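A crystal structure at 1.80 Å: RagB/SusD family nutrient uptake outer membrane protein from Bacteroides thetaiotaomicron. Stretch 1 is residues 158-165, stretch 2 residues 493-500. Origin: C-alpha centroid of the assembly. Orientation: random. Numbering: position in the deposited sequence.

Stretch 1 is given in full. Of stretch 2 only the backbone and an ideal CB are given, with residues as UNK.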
# COMPACT_ATOMS: atom_id res chain seq x y z
N VAL A 158 6.37 -9.90 -1.34
CA VAL A 158 6.31 -11.37 -1.08
C VAL A 158 6.85 -11.72 0.30
O VAL A 158 6.32 -12.67 0.88
CB VAL A 158 6.93 -12.21 -2.21
CG1 VAL A 158 5.99 -12.32 -3.40
CG2 VAL A 158 8.28 -11.69 -2.65
N TRP A 159 7.82 -10.99 0.82
CA TRP A 159 8.37 -11.18 2.18
C TRP A 159 7.24 -11.02 3.21
O TRP A 159 7.05 -11.91 4.10
CB TRP A 159 9.53 -10.23 2.42
CG TRP A 159 10.15 -10.28 3.79
CD1 TRP A 159 10.80 -11.34 4.36
CD2 TRP A 159 10.20 -9.21 4.75
NE1 TRP A 159 11.26 -11.00 5.60
CE2 TRP A 159 10.88 -9.70 5.88
CE3 TRP A 159 9.72 -7.89 4.78
CZ2 TRP A 159 11.11 -8.92 7.00
CZ3 TRP A 159 9.95 -7.11 5.89
CH2 TRP A 159 10.66 -7.61 6.98
N LYS A 160 6.49 -9.92 3.10
CA LYS A 160 5.42 -9.65 4.08
C LYS A 160 4.31 -10.69 3.95
O LYS A 160 3.88 -11.17 4.99
CB LYS A 160 4.88 -8.21 3.96
CG LYS A 160 5.79 -7.22 4.64
CD LYS A 160 5.12 -5.90 4.93
CE LYS A 160 5.85 -5.13 5.99
NZ LYS A 160 5.13 -3.89 6.30
N PHE A 161 3.79 -10.96 2.75
CA PHE A 161 2.57 -11.78 2.61
C PHE A 161 2.92 -13.26 2.77
O PHE A 161 2.08 -13.95 3.33
CB PHE A 161 1.84 -11.54 1.29
CG PHE A 161 1.02 -10.25 1.29
CD1 PHE A 161 -0.26 -10.21 1.81
CD2 PHE A 161 1.55 -9.09 0.73
CE1 PHE A 161 -1.00 -9.03 1.82
CE2 PHE A 161 0.80 -7.90 0.71
CZ PHE A 161 -0.47 -7.88 1.24
N TRP A 162 4.08 -13.71 2.30
CA TRP A 162 4.37 -15.18 2.27
C TRP A 162 5.64 -15.55 3.06
O TRP A 162 5.71 -16.74 3.48
CB TRP A 162 4.46 -15.66 0.84
CG TRP A 162 3.16 -15.78 0.12
CD1 TRP A 162 2.26 -16.79 0.23
CD2 TRP A 162 2.62 -14.84 -0.82
NE1 TRP A 162 1.21 -16.57 -0.61
CE2 TRP A 162 1.40 -15.38 -1.26
CE3 TRP A 162 3.04 -13.59 -1.31
CZ2 TRP A 162 0.61 -14.75 -2.23
CZ3 TRP A 162 2.28 -12.99 -2.29
CH2 TRP A 162 1.06 -13.52 -2.69
N GLY A 163 6.61 -14.64 3.23
CA GLY A 163 7.75 -14.77 4.16
C GLY A 163 8.89 -15.62 3.59
O GLY A 163 9.96 -15.06 3.30
N ASN A 164 8.68 -16.94 3.50
CA ASN A 164 9.73 -17.94 3.11
C ASN A 164 9.61 -18.24 1.62
O ASN A 164 8.83 -19.16 1.26
CB ASN A 164 9.57 -19.23 3.94
CG ASN A 164 9.47 -18.99 5.42
OD1 ASN A 164 10.42 -18.57 6.08
ND2 ASN A 164 8.31 -19.24 5.98
N VAL A 165 10.26 -17.47 0.74
CA VAL A 165 9.94 -17.43 -0.72
C VAL A 165 11.22 -17.51 -1.53
O VAL A 165 12.29 -17.26 -0.98
CB VAL A 165 9.16 -16.14 -1.08
CG1 VAL A 165 7.80 -16.17 -0.41
CG2 VAL A 165 9.94 -14.92 -0.71
N UNK A 493 -0.54 -17.76 11.29
CA UNK A 493 -1.21 -17.00 10.21
C UNK A 493 -0.33 -15.87 9.71
O UNK A 493 -0.74 -15.22 8.75
CB UNK A 493 -2.55 -16.43 10.69
N UNK A 494 0.86 -15.66 10.26
CA UNK A 494 1.75 -14.54 9.85
C UNK A 494 2.10 -14.61 8.34
O UNK A 494 2.23 -13.53 7.72
CB UNK A 494 3.04 -14.56 10.68
N UNK A 495 2.35 -15.81 7.79
CA UNK A 495 2.73 -16.05 6.37
C UNK A 495 1.61 -16.83 5.69
O UNK A 495 1.24 -17.93 6.21
CB UNK A 495 4.05 -16.81 6.26
N UNK A 496 1.06 -16.32 4.58
CA UNK A 496 -0.06 -16.99 3.86
C UNK A 496 0.44 -18.29 3.24
O UNK A 496 1.63 -18.41 2.97
CB UNK A 496 -0.64 -16.08 2.78
N UNK A 497 -0.46 -19.24 2.93
CA UNK A 497 -0.10 -20.40 2.12
C UNK A 497 0.44 -19.92 0.77
O UNK A 497 -0.24 -19.09 0.12
CB UNK A 497 -1.30 -21.33 1.93
N UNK A 498 1.59 -20.48 0.35
CA UNK A 498 2.12 -20.33 -1.05
C UNK A 498 1.12 -20.94 -2.03
O UNK A 498 0.60 -22.02 -1.77
CB UNK A 498 3.48 -21.00 -1.21
N UNK A 499 0.78 -20.29 -3.17
CA UNK A 499 -0.13 -20.87 -4.15
C UNK A 499 0.25 -22.32 -4.54
O UNK A 499 1.46 -22.59 -4.70
CB UNK A 499 -0.16 -19.99 -5.40
N UNK A 500 -0.75 -23.19 -4.68
CA UNK A 500 -0.55 -24.64 -4.99
C UNK A 500 0.19 -24.77 -6.32
O UNK A 500 1.11 -25.63 -6.41
CB UNK A 500 -1.88 -25.39 -5.05

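Position 493 has phi/psi of -88/-1 and an ideal CB with nothing of stretch 1 within 5.5 Å, so stretch 1 sets no preference there and almost any residue would suit. It is Lys 493, which makes no contact with stretch 1.

At 494 (-59/-39) the CB points sideways and again meets nothing within 5.5 Å. The constraint falls on the backbone: the carbonyl O lies 4.0 Å from Lys 160 O, two acceptors that need a donor between them. A long polar side chain is plausible, though many would do. The residue is Lys 494, extended with every chi near 180°. One water donates to its O (2.9 Å) and to Lys 160 O (2.6 Å); a second donates to Lys 494 O (2.9 Å) and to Phe 161 O (3.1 Å).

Position 495 has the closest CA pair of the two stretches, its CA 4.5 Å from that of Trp 162. The extended angles (-114/124) and a sideways CB, tight at 3.2 Å from Trp 162 O, direct a side chain past the turn at Gly 163, whose lack of a CB leaves room for a flat group; its positive phi (81°) by itself also favours glycine. An aromatic ring or a long, slender chain would suit. Tyr 495 (chi1 -52°, m) places CD1 3.5 Å from Gly 163 CA; an ideal CB on Gly 163 would lie 2.3 Å from that same CD1, a clash. Along the ring, CD2 is 3.9 Å from Asn 164 ND2 and CE1 4.2 Å from Trp 159 O.

The amide of 496 donates to Phe 161 O (N to O 2.9 Å, 173°), which excludes proline. Its ideal CB lies 3.5 Å from Phe 161 O and 3.9 Å from Trp 162 NE1, with the Phe 161 ring within reach of a longer chain, so a medium-sized aliphatic fits. Leu 496 (m, t) brings CD1 to 3.9 Å from Phe 161 CD1, at the ring edge, and CB to 3.9 Å from Trp 162 CD1.

At 497 the CB points away, so the backbone O does the work, accepting from Trp 162 NE1 (3.0 Å, 136°). Phi of -58° admits proline among many others; Pro 497 is found.

For 498, an ideal CB 4.6 Å from Trp 162 CD1 favours a branched or long aliphatic. Ile 498 sets CG1 4.1 Å from Trp 162 CD1 and CD1 3.7 Å from Asn 164 O.

Position 499, phi -50°, is an N-cap: Ser, Thr, Asp or Pro are reasonable. Pro 499 adds a ring whose CD lies 4.2 Å from Trp 162 CE2.

Position 500, helical and out of reach, is unconstrained by stretch 1; it is Gln 500.

Stretch 2 (493-500) KKYLPIPQ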
# COMPACT_ATOMS: atom_id res chain seq x y z
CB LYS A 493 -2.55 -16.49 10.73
CG LYS A 493 -3.46 -17.58 11.27
CD LYS A 493 -3.69 -18.72 10.34
CE LYS A 493 -4.58 -19.77 10.98
NZ LYS A 493 -5.04 -20.72 9.97
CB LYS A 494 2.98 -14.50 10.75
CG LYS A 494 3.99 -13.44 10.38
CD LYS A 494 5.03 -13.19 11.47
CE LYS A 494 5.95 -12.07 11.06
NZ LYS A 494 7.04 -11.85 12.04
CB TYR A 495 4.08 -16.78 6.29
CG TYR A 495 5.19 -16.13 7.07
CD1 TYR A 495 5.50 -14.79 6.87
CD2 TYR A 495 5.94 -16.84 8.00
CE1 TYR A 495 6.49 -14.16 7.59
CE2 TYR A 495 6.96 -16.22 8.72
CZ TYR A 495 7.25 -14.88 8.49
OH TYR A 495 8.22 -14.24 9.20
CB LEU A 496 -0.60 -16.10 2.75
CG LEU A 496 -1.42 -14.89 3.24
CD1 LEU A 496 -1.53 -13.86 2.12
CD2 LEU A 496 -2.79 -15.35 3.69
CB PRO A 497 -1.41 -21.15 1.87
CG PRO A 497 -2.32 -20.67 2.97
CD PRO A 497 -1.88 -19.24 3.27
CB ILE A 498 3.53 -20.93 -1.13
CG1 ILE A 498 4.46 -20.20 -0.16
CG2 ILE A 498 4.05 -20.91 -2.56
CD1 ILE A 498 5.79 -20.89 0.09
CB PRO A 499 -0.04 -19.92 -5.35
CG PRO A 499 0.28 -18.57 -4.71
CD PRO A 499 1.18 -18.92 -3.55
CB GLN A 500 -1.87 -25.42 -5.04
CG GLN A 500 -1.69 -26.96 -5.05
CD GLN A 500 -0.89 -27.46 -3.88
OE1 GLN A 500 -1.17 -27.17 -2.71
NE2 GLN A 500 0.17 -28.20 -4.18
O HOH W 1 4.30 -11.54 7.57
O HOH W 2 0.40 -12.72 5.66
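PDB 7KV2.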